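PDB 1H70: NG, ng-dimethylarginine dimethylaminohydrolase from Pseudomonas aeruginosa, which hydrolyses N(G),N(G)-dimethyl-L-arginine and N(G)-monomethyl-L-arginine to L-citrulline, releasing dimethylamine or methylamine. Local coordinates for residues 35-39 and 248-254; 4-10 and 48-54; 156-161 and 181-187. The protein carries 1 engineered substitution. One frame throughout, in Å; residues are numbered along the deposited sequence.

Contacts 1 and 2 belong together. Helix 29-43, which supplies residues 35-39, connects strands 5-9 and 49-53, and the strand that ends contact 1, 253-254, lies beside 5-9 in the same sheet; the two contact centres are about 9 Å apart. Contact 1 is buried core, built from an aromatic ring, a methionine and the hydroxyls of Y39 and S252. Contact 2 is partly buried: parallel strand bonds, apolar residues under the helices, and polar groups at both ends, with water at the H5-D49 end. Contact 3 lies on the opposite side of the chain's centre, about 25 Å from contact 1 between centres. It joins two loop-rich segments near the surface, where carboxylate and ammonium groups replace strand pairing.

Contact 1 of 3, residues 35-39 and 248-254; sequences QHNAY and VSSMSLR. Engineered in segment 248-254: S250 (natural residue Cys). With CIR (citrulline), chain B.
Y39 drives its ring from the helix into the turn S249-S252, and the tight part of the contact is gathered round it. With CG anti to the backbone N (chi1 175°), the ring points away from the helix toward the turn and delivers its hydroxyl there: Y39 OH and S252 OG are hydrogen-bonded at 2.6 Å, while a weak, unsettled bond may run from Y39 OH to V248 O. Tyrosine suits the place, since it offers an aromatic face to M251 yet ends in a hydroxyl that the turn can bond. M251 CB comes within 3.4 Å of Y39 CE2, and the bend at chi3 (-65°) swings CE over the middle of one face, a CH-pi contact 4.2 Å from the centroid; M251 SD, 5.1 Å from the centroid of the Y39 ring, adds a more distant Met-aromatic one.

The looser side is at H36, where little surface meets. M251 SD stands 4.1 Å from H36 ND1 at the ring edge, and this buried nitrogen has no polar partner in the model.

On the other flank, R254 NH2 donates to S249 O at 3.0 Å and to S252 OG at 2.8 Å, both in the guanidinium plane; R254 NH1 forms a salt bridge with E66 of the citrulline pocket. The turn also carries S250, engineered from the cysteine assigned as nucleophile, whose OG donates to citrulline O7 at 2.5 Å. Around the contact, Y39 and V248 rest on I207 of strand 207-209, H36 and M251 meet Y241 of helix 239-242, and L253 pairs with I7 of strand 5-9.

Contact 2 of 3, residues 4-10 and 48-54; sequences KHIIART and VDITLLP
The guanidinium of R9 lies with L53 CB over one face, 3.7 Å from its NH1, and P54 O at its edge. R9 NH1 donates to P54 O at 2.8 Å, in the planes of both groups; the bend at chi3 (-70°) turns the extended arginine back to this carbonyl. At the far end K4 CB lies over one face of the H5 ring and D49 OD1 at its edge, in a very short His-carboxylate hydrogen bond to H5 ND1 whose exact length is doubtful. A water bonded to T51 OG1 also lies close to D49 OD1 and I6 O.

Between these ends, strand 5-9 and the outermost strand 49-53 run parallel, joined by helix 29-43 in a beta-alpha-beta unit of the alpha/beta propeller characteristic of DDAH and its relatives. I6 N, A8 N and T10 N donate to D49 O, T51 O and L53 O, and K4 O, I6 O and A8 O accept from D49 N, T51 N and L53 N. K4 and H5, both facing F255, make a classic beta bulge.

The face of I6, A8, I50 and L52 is apolar and meets helix 29-43; I6 CD1 is only 3.3 Å from V48 CG2, tighter than usual, and I6 chi1 (-92°) is not staggered, consistent with local strain. On the other face I7, T51 and L53 meet helix 89-100 among polar H5, D49 and R9, with I7 CG2 3.9 Å from L53 CD1.

Contact 3 of 3, residues 156-161 and 181-187; sequences VRLEKV and EFVSKPE
V156 and E187, and K160 and E181, bring the backbones within 8.4 Å and 7.5 Å between CA atoms, so side chains bridge the end of strand 152-157 and the loop 181-187, which includes the type I turn F182-K185. E181 reaches across, CG between N and the carbonyl carbon (chi1 75°), and glutamate suits the place, its two carboxylate oxygens taking one amide each. E159 N donates to OE1 of E181 at 2.9 Å and K160 N to OE2 of E181 at 3.0 Å, each met from the syn side. E181 CG also covers the centre of one F182 face, while V161 CG2 approaches the ring edge, 3.7 Å from F182 CZ, and L158 CB lies 3.9 Å from that same CZ.

K185, bent at chi2, donates through NZ to R157 O at 2.8 Å. A water accepts from K185 NZ and R157 N and donates to E187 OE1, while the R157 guanidinium turns away to E130. The L158 side chain lies about 6 Å from that of H163, the assigned proton donor. Two peptide N-H groups would probably favour a charged E181, so this partly buried contact combines apolar packing round F182 with charged side chains that bond to backbone groups.

Contact 1 of 3, residues 35-39 and 248-254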
loop_
_atom_site.group_PDB
_atom_site.type_symbol
_atom_site.label_atom_id
_atom_site.label_comp_id
_atom_site.label_asym_id
_atom_site.label_seq_id
_atom_site.Cartn_x
_atom_site.Cartn_y
_atom_site.Cartn_z
ATOM N N GLN A 35 -12.855 -8.834 8.740
ATOM C CA GLN A 35 -12.528 -8.248 7.444
ATOM C C GLN A 35 -11.135 -8.657 6.960
ATOM O O GLN A 35 -10.925 -8.845 5.767
ATOM C CB GLN A 35 -12.655 -6.717 7.500
ATOM C CG GLN A 35 -14.101 -6.290 7.835
ATOM C CD GLN A 35 -14.338 -4.785 7.767
ATOM O OE1 GLN A 35 -13.421 -3.984 7.934
ATOM N NE2 GLN A 35 -15.613 -4.401 7.545
ATOM N N HIS A 36 -10.181 -8.752 7.895
ATOM C CA HIS A 36 -8.821 -9.116 7.519
ATOM C C HIS A 36 -8.824 -10.581 7.038
ATOM O O HIS A 36 -8.119 -10.939 6.112
ATOM C CB HIS A 36 -7.839 -8.913 8.691
ATOM C CG HIS A 36 -6.392 -9.088 8.320
ATOM N ND1 HIS A 36 -5.579 -8.052 7.924
ATOM C CD2 HIS A 36 -5.617 -10.202 8.271
ATOM C CE1 HIS A 36 -4.359 -8.508 7.667
ATOM N NE2 HIS A 36 -4.365 -9.813 7.873
ATOM N N ASN A 37 -9.644 -11.409 7.677
ATOM C CA ASN A 37 -9.765 -12.800 7.281
ATOM C C ASN A 37 -10.342 -12.821 5.870
ATOM O O ASN A 37 -9.836 -13.525 5.003
ATOM C CB ASN A 37 -10.641 -13.571 8.264
ATOM C CG ASN A 37 -10.763 -15.040 7.912
ATOM O OD1 ASN A 37 -9.752 -15.768 7.800
ATOM N ND2 ASN A 37 -12.006 -15.489 7.728
ATOM N N ALA A 38 -11.370 -12.025 5.616
ATOM C CA ALA A 38 -11.987 -11.991 4.281
ATOM C C ALA A 38 -10.964 -11.573 3.223
ATOM O O ALA A 38 -10.985 -12.047 2.068
ATOM C CB ALA A 38 -13.211 -11.055 4.282
ATOM N N TYR A 39 -10.066 -10.672 3.616
ATOM C CA TYR A 39 -9.018 -10.167 2.733
ATOM C C TYR A 39 -8.040 -11.301 2.423
ATOM O O TYR A 39 -7.636 -11.483 1.285
ATOM C CB TYR A 39 -8.321 -9.000 3.427
ATOM C CG TYR A 39 -7.117 -8.344 2.796
ATOM C CD1 TYR A 39 -7.235 -7.592 1.625
ATOM C CD2 TYR A 39 -5.862 -8.418 3.401
ATOM C CE1 TYR A 39 -6.125 -6.939 1.085
ATOM C CE2 TYR A 39 -4.752 -7.767 2.861
ATOM C CZ TYR A 39 -4.896 -7.044 1.689
ATOM O OH TYR A 39 -3.810 -6.383 1.120
ATOM N N VAL A 248 -6.916 -1.767 1.114
ATOM C CA VAL A 248 -6.341 -2.981 0.598
ATOM C C VAL A 248 -4.865 -2.874 0.209
ATOM O O VAL A 248 -4.182 -3.858 0.354
ATOM C CB VAL A 248 -7.186 -3.605 -0.550
ATOM C CG1 VAL A 248 -8.579 -3.982 -0.049
ATOM C CG2 VAL A 248 -7.317 -2.683 -1.744
ATOM N N SER A 249 -4.354 -1.735 -0.270
ATOM C CA SER A 249 -2.927 -1.714 -0.623
ATOM C C SER A 249 -2.114 -1.746 0.662
ATOM O O SER A 249 -1.068 -2.356 0.757
ATOM C CB SER A 249 -2.524 -0.469 -1.435
ATOM O OG SER A 249 -2.342 0.631 -0.566
ATOM N N SER A 250 -2.650 -1.097 1.675
ATOM C CA SER A 250 -2.011 -0.935 2.984
ATOM C C SER A 250 -1.719 -2.210 3.730
ATOM O O SER A 250 -0.771 -2.260 4.523
ATOM C CB SER A 250 -2.982 -0.141 3.874
ATOM O OG SER A 250 -3.621 0.855 3.077
ATOM N N MET A 251 -2.572 -3.202 3.530
ATOM C CA MET A 251 -2.548 -4.429 4.293
ATOM C C MET A 251 -1.662 -5.554 3.778
ATOM O O MET A 251 -1.670 -6.661 4.354
ATOM C CB MET A 251 -4.002 -4.862 4.527
ATOM C CG MET A 251 -4.629 -3.895 5.551
ATOM S SD MET A 251 -6.253 -4.443 6.140
ATOM C CE MET A 251 -7.106 -4.315 4.560
ATOM N N SER A 252 -0.897 -5.308 2.709
ATOM C CA SER A 252 0.007 -6.369 2.274
ATOM C C SER A 252 1.214 -5.832 1.553
ATOM O O SER A 252 1.259 -4.653 1.199
ATOM C CB SER A 252 -0.670 -7.428 1.394
ATOM O OG SER A 252 -1.381 -6.926 0.259
ATOM N N LEU A 253 2.198 -6.721 1.422
ATOM C CA LEU A 253 3.403 -6.525 0.612
ATOM C C LEU A 253 3.211 -7.564 -0.508
ATOM O O LEU A 253 2.856 -8.700 -0.227
ATOM C CB LEU A 253 4.660 -6.879 1.398
ATOM C CG LEU A 253 5.518 -5.916 2.218
ATOM C CD1 LEU A 253 5.205 -4.474 2.159
ATOM C CD2 LEU A 253 5.905 -6.403 3.604
ATOM N N ARG A 254 3.388 -7.169 -1.762
ATOM C CA ARG A 254 3.140 -7.985 -2.933
ATOM C C ARG A 254 4.393 -8.023 -3.820
ATOM O O ARG A 254 4.862 -6.975 -4.224
ATOM C CB ARG A 254 1.986 -7.345 -3.715
ATOM C CG ARG A 254 0.706 -7.259 -2.902
ATOM C CD ARG A 254 -0.380 -6.327 -3.481
ATOM N NE ARG A 254 0.025 -4.914 -3.333
ATOM C CZ ARG A 254 -0.136 -4.160 -2.248
ATOM N NH1 ARG A 254 0.254 -2.874 -2.328
ATOM N NH2 ARG A 254 -0.671 -4.626 -1.113
HETATM C C CIR B . -1.423 5.413 9.885
HETATM O O CIR B . -0.179 5.283 9.671
HETATM O OXT CIR B . -1.909 6.583 10.175
HETATM C CA CIR B . -2.342 4.230 9.736
HETATM N N CIR B . -3.501 4.380 10.635
HETATM C C3 CIR B . -2.802 4.108 8.262
HETATM C C4 CIR B . -1.604 3.717 7.378
HETATM C C5 CIR B . -2.054 3.636 5.930
HETATM N N6 CIR B . -0.953 3.197 5.061
HETATM C C7 CIR B . -1.077 2.877 3.783
HETATM O O7 CIR B . -2.163 2.909 3.182
HETATM N N8 CIR B . 0.025 2.484 3.116
#

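Contact 2 of 3, residues 4-10 and 48-54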
loop_
_atom_site.group_PDB
_atom_site.type_symbol
_atom_site.label_atom_id
_atom_site.label_comp_id
_atom_site.label_asym_id
_atom_site.label_seq_id
_atom_site.Cartn_x
_atom_site.Cartn_y
_atom_site.Cartn_z
ATOM N N LYS A 4 4.410 -13.620 -6.869
ATOM C CA LYS A 4 4.473 -14.987 -6.375
ATOM C C LYS A 4 4.110 -15.014 -4.896
ATOM O O LYS A 4 3.664 -16.040 -4.402
ATOM C CB LYS A 4 5.868 -15.596 -6.538
ATOM C CG LYS A 4 6.433 -15.531 -7.954
ATOM C CD LYS A 4 7.428 -16.655 -8.245
ATOM C CE LYS A 4 7.634 -16.840 -9.761
ATOM N NZ LYS A 4 8.551 -15.842 -10.412
ATOM N N HIS A 5 4.324 -13.891 -4.209
ATOM C CA HIS A 5 4.085 -13.827 -2.768
ATOM C C HIS A 5 3.403 -12.562 -2.241
ATOM O O HIS A 5 3.508 -11.469 -2.803
ATOM C CB HIS A 5 5.412 -13.831 -1.986
ATOM C CG HIS A 5 6.363 -14.952 -2.277
ATOM N ND1 HIS A 5 6.175 -16.228 -1.802
ATOM C CD2 HIS A 5 7.550 -14.967 -2.929
ATOM C CE1 HIS A 5 7.184 -16.999 -2.181
ATOM N NE2 HIS A 5 8.035 -16.257 -2.864
ATOM N N ILE A 6 2.780 -12.739 -1.080
ATOM C CA ILE A 6 2.153 -11.696 -0.320
ATOM C C ILE A 6 2.579 -11.866 1.140
ATOM O O ILE A 6 2.716 -13.002 1.599
ATOM C CB ILE A 6 0.612 -11.843 -0.506
ATOM C CG1 ILE A 6 0.249 -10.942 -1.707
ATOM C CG2 ILE A 6 -0.162 -11.554 0.752
ATOM C CD1 ILE A 6 -0.683 -11.500 -2.673
ATOM N N ILE A 7 2.826 -10.748 1.833
ATOM C CA ILE A 7 3.070 -10.758 3.281
ATOM C C ILE A 7 1.950 -9.910 3.897
ATOM O O ILE A 7 1.592 -8.848 3.360
ATOM C CB ILE A 7 4.430 -10.162 3.685
ATOM C CG1 ILE A 7 5.572 -10.986 3.093
ATOM C CG2 ILE A 7 4.554 -10.054 5.199
ATOM C CD1 ILE A 7 6.892 -10.243 3.063
ATOM N N ALA A 8 1.416 -10.346 5.033
ATOM C CA ALA A 8 0.348 -9.609 5.737
ATOM C C ALA A 8 0.544 -9.831 7.228
ATOM O O ALA A 8 1.354 -10.696 7.621
ATOM C CB ALA A 8 -1.038 -10.116 5.331
ATOM N N ARG A 9 -0.188 -9.107 8.066
ATOM C CA ARG A 9 -0.043 -9.331 9.521
ATOM C C ARG A 9 -1.398 -9.190 10.185
ATOM O O ARG A 9 -2.104 -8.220 9.952
ATOM C CB ARG A 9 0.931 -8.337 10.115
ATOM C CG ARG A 9 1.225 -8.539 11.642
ATOM C CD ARG A 9 1.990 -7.390 12.268
ATOM N NE ARG A 9 3.375 -7.295 11.822
ATOM C CZ ARG A 9 4.362 -8.091 12.205
ATOM N NH1 ARG A 9 4.143 -9.086 13.065
ATOM N NH2 ARG A 9 5.591 -7.883 11.722
ATOM N N THR A 10 -1.753 -10.149 11.020
ATOM C CA THR A 10 -3.009 -10.122 11.754
ATOM C C THR A 10 -3.126 -8.836 12.533
ATOM O O THR A 10 -2.161 -8.421 13.133
ATOM C CB THR A 10 -2.972 -11.322 12.737
ATOM O OG1 THR A 10 -2.758 -12.515 11.960
ATOM C CG2 THR A 10 -4.304 -11.501 13.489
ATOM N N VAL A 48 -0.928 -16.909 -5.336
ATOM C CA VAL A 48 0.279 -16.452 -4.649
ATOM C C VAL A 48 0.399 -17.243 -3.353
ATOM O O VAL A 48 -0.609 -17.812 -2.901
ATOM C CB VAL A 48 0.167 -14.961 -4.261
ATOM C CG1 VAL A 48 0.216 -14.072 -5.490
ATOM C CG2 VAL A 48 -1.152 -14.676 -3.495
ATOM N N ASP A 49 1.588 -17.369 -2.764
ATOM C CA ASP A 49 1.569 -17.952 -1.414
ATOM C C ASP A 49 1.550 -16.775 -0.469
ATOM O O ASP A 49 1.940 -15.663 -0.848
ATOM C CB ASP A 49 2.614 -19.017 -1.094
ATOM C CG ASP A 49 3.942 -18.648 -1.560
ATOM O OD1 ASP A 49 4.294 -17.512 -1.174
ATOM O OD2 ASP A 49 4.669 -19.445 -2.237
ATOM N N ILE A 50 1.063 -17.002 0.747
ATOM C CA ILE A 50 0.817 -15.943 1.688
ATOM C C ILE A 50 1.623 -16.188 2.944
ATOM O O ILE A 50 1.633 -17.320 3.410
ATOM C CB ILE A 50 -0.698 -15.960 2.044
ATOM C CG1 ILE A 50 -1.529 -15.595 0.808
ATOM C CG2 ILE A 50 -1.012 -15.088 3.255
ATOM C CD1 ILE A 50 -2.949 -16.155 0.786
ATOM N N THR A 51 2.321 -15.162 3.430
ATOM C CA THR A 51 3.029 -15.251 4.700
ATOM C C THR A 51 2.258 -14.350 5.644
ATOM O O THR A 51 2.246 -13.148 5.448
ATOM C CB THR A 51 4.484 -14.783 4.548
ATOM O OG1 THR A 51 5.135 -15.686 3.650
ATOM C CG2 THR A 51 5.213 -14.836 5.904
ATOM N N LEU A 52 1.621 -14.924 6.655
ATOM C CA LEU A 52 0.777 -14.191 7.563
ATOM C C LEU A 52 1.432 -14.109 8.921
ATOM O O LEU A 52 1.560 -15.115 9.593
ATOM C CB LEU A 52 -0.580 -14.907 7.629
ATOM C CG LEU A 52 -1.669 -14.395 8.572
ATOM C CD1 LEU A 52 -1.938 -12.897 8.373
ATOM C CD2 LEU A 52 -2.958 -15.218 8.358
ATOM N N LEU A 53 1.861 -12.902 9.286
ATOM C CA LEU A 53 2.577 -12.710 10.568
ATOM C C LEU A 53 1.626 -12.481 11.713
ATOM O O LEU A 53 0.509 -12.040 11.502
ATOM C CB LEU A 53 3.557 -11.535 10.421
ATOM C CG LEU A 53 4.448 -11.719 9.161
ATOM C CD1 LEU A 53 5.289 -10.476 8.960
ATOM C CD2 LEU A 53 5.355 -12.942 9.378
ATOM N N PRO A 54 2.083 -12.786 12.934
ATOM C CA PRO A 54 1.250 -12.639 14.145
ATOM C C PRO A 54 1.066 -11.174 14.557
ATOM O O PRO A 54 1.857 -10.270 14.239
ATOM C CB PRO A 54 2.043 -13.407 15.217
ATOM C CG PRO A 54 3.486 -13.331 14.727
ATOM C CD PRO A 54 3.415 -13.344 13.212
HETATM O O HOH W 1 3.891 -18.834 -5.295
HETATM O O HOH W 2 4.415 -15.369 1.041
#

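Contact 3 of 3, residues 156-161 and 181-187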
loop_
_atom_site.group_PDB
_atom_site.type_symbol
_atom_site.label_atom_id
_atom_site.label_comp_id
_atom_site.label_asym_id
_atom_site.label_seq_id
_atom_site.Cartn_x
_atom_site.Cartn_y
_atom_site.Cartn_z
ATOM N N VAL A 156 6.656 12.786 -6.463
ATOM C CA VAL A 156 5.367 13.380 -6.785
ATOM C C VAL A 156 4.975 14.261 -5.607
ATOM O O VAL A 156 4.988 13.810 -4.467
ATOM C CB VAL A 156 4.262 12.301 -6.989
ATOM C CG1 VAL A 156 2.906 12.972 -7.237
ATOM C CG2 VAL A 156 4.618 11.399 -8.179
ATOM N N ARG A 157 4.611 15.514 -5.872
ATOM C CA ARG A 157 4.246 16.426 -4.793
ATOM C C ARG A 157 2.782 16.218 -4.416
ATOM O O ARG A 157 1.958 16.016 -5.310
ATOM C CB ARG A 157 4.491 17.871 -5.253
ATOM C CG ARG A 157 5.882 18.107 -5.850
ATOM C CD ARG A 157 7.056 17.796 -4.891
ATOM N NE ARG A 157 8.300 17.726 -5.666
ATOM C CZ ARG A 157 9.535 17.674 -5.204
ATOM N NH1 ARG A 157 9.797 17.694 -3.901
ATOM N NH2 ARG A 157 10.535 17.599 -6.070
ATOM N N LEU A 158 2.437 16.246 -3.125
ATOM C CA LEU A 158 1.029 16.089 -2.712
ATOM C C LEU A 158 0.724 16.924 -1.483
ATOM O O LEU A 158 1.616 17.288 -0.735
ATOM C CB LEU A 158 0.630 14.616 -2.469
ATOM C CG LEU A 158 1.393 13.871 -1.363
ATOM C CD1 LEU A 158 0.752 14.099 -0.003
ATOM C CD2 LEU A 158 1.490 12.370 -1.678
ATOM N N GLU A 159 -0.541 17.242 -1.258
ATOM C CA GLU A 159 -0.855 18.054 -0.084
ATOM C C GLU A 159 -2.105 17.600 0.639
ATOM O O GLU A 159 -2.222 17.820 1.850
ATOM C CB GLU A 159 -1.023 19.544 -0.447
ATOM C CG GLU A 159 0.229 20.332 -0.831
ATOM C CD GLU A 159 1.363 20.339 0.201
ATOM O OE1 GLU A 159 1.110 20.611 1.392
ATOM O OE2 GLU A 159 2.543 20.085 -0.164
ATOM N N LYS A 160 -3.027 16.982 -0.089
ATOM C CA LYS A 160 -4.328 16.588 0.464
ATOM C C LYS A 160 -4.567 15.172 0.988
ATOM O O LYS A 160 -5.672 14.896 1.514
ATOM C CB LYS A 160 -5.424 16.902 -0.574
ATOM C CG LYS A 160 -5.660 18.409 -0.783
ATOM C CD LYS A 160 -6.540 18.636 -2.018
ATOM C CE LYS A 160 -6.919 20.099 -2.155
ATOM N NZ LYS A 160 -7.786 20.323 -3.378
ATOM N N VAL A 161 -3.627 14.251 0.839
ATOM C CA VAL A 161 -3.815 12.883 1.334
ATOM C C VAL A 161 -2.689 12.417 2.257
ATOM O O VAL A 161 -1.622 13.025 2.294
ATOM C CB VAL A 161 -3.935 11.866 0.193
ATOM C CG1 VAL A 161 -5.302 11.985 -0.489
ATOM C CG2 VAL A 161 -2.802 12.075 -0.833
ATOM N N GLU A 181 -6.375 15.364 -6.290
ATOM C CA GLU A 181 -5.294 16.106 -6.910
ATOM C C GLU A 181 -4.399 15.340 -7.885
ATOM O O GLU A 181 -3.585 15.970 -8.557
ATOM C CB GLU A 181 -4.421 16.722 -5.812
ATOM C CG GLU A 181 -3.527 15.704 -5.116
ATOM C CD GLU A 181 -2.960 16.181 -3.792
ATOM O OE1 GLU A 181 -2.029 17.014 -3.743
ATOM O OE2 GLU A 181 -3.459 15.699 -2.764
ATOM N N PHE A 182 -4.518 14.017 -7.991
ATOM C CA PHE A 182 -3.623 13.288 -8.891
ATOM C C PHE A 182 -4.162 13.213 -10.324
ATOM O O PHE A 182 -3.403 13.036 -11.265
ATOM C CB PHE A 182 -3.312 11.895 -8.341
ATOM C CG PHE A 182 -2.721 11.947 -6.965
ATOM C CD1 PHE A 182 -3.422 11.468 -5.895
ATOM C CD2 PHE A 182 -1.478 12.544 -6.750
ATOM C CE1 PHE A 182 -2.894 11.536 -4.614
ATOM C CE2 PHE A 182 -0.941 12.602 -5.471
ATOM C CZ PHE A 182 -1.670 12.111 -4.399
ATOM N N VAL A 183 -5.473 13.371 -10.468
ATOM C CA VAL A 183 -6.123 13.267 -11.762
ATOM C C VAL A 183 -5.517 14.114 -12.886
ATOM O O VAL A 183 -5.356 13.640 -14.004
ATOM C CB VAL A 183 -7.634 13.589 -11.625
ATOM C CG1 VAL A 183 -8.350 13.529 -12.987
ATOM C CG2 VAL A 183 -8.292 12.633 -10.664
ATOM N N SER A 184 -5.201 15.370 -12.619
ATOM C CA SER A 184 -4.670 16.241 -13.661
ATOM C C SER A 184 -3.147 16.408 -13.644
ATOM O O SER A 184 -2.639 17.328 -14.258
ATOM C CB SER A 184 -5.303 17.631 -13.533
ATOM O OG SER A 184 -6.650 17.637 -14.019
ATOM N N LYS A 185 -2.418 15.553 -12.940
ATOM C CA LYS A 185 -0.960 15.704 -12.881
ATOM C C LYS A 185 -0.343 15.424 -14.226
ATOM O O LYS A 185 -0.667 14.419 -14.822
ATOM C CB LYS A 185 -0.342 14.670 -11.936
ATOM C CG LYS A 185 -0.674 14.926 -10.491
ATOM C CD LYS A 185 0.304 15.923 -9.916
ATOM C CE LYS A 185 0.224 15.959 -8.390
ATOM N NZ LYS A 185 1.152 16.976 -7.843
ATOM N N PRO A 186 0.560 16.287 -14.668
ATOM C CA PRO A 186 1.249 16.105 -15.956
ATOM C C PRO A 186 1.979 14.776 -16.037
ATOM O O PRO A 186 1.980 14.170 -17.115
ATOM C CB PRO A 186 2.254 17.251 -16.000
ATOM C CG PRO A 186 1.672 18.293 -15.092
ATOM C CD PRO A 186 0.988 17.522 -13.986
ATOM N N GLU A 187 2.594 14.336 -14.933
ATOM C CA GLU A 187 3.337 13.071 -14.946
ATOM C C GLU A 187 2.465 11.861 -15.248
ATOM O O GLU A 187 3.002 10.819 -15.604
ATOM C CB GLU A 187 3.948 12.670 -13.591
ATOM C CG GLU A 187 4.570 13.517 -12.530
ATOM C CD GLU A 187 3.650 14.398 -11.711
ATOM O OE1 GLU A 187 3.727 14.370 -10.461
ATOM O OE2 GLU A 187 2.916 15.199 -12.315
HETATM O O HOH W 3 3.994 16.709 -8.413
#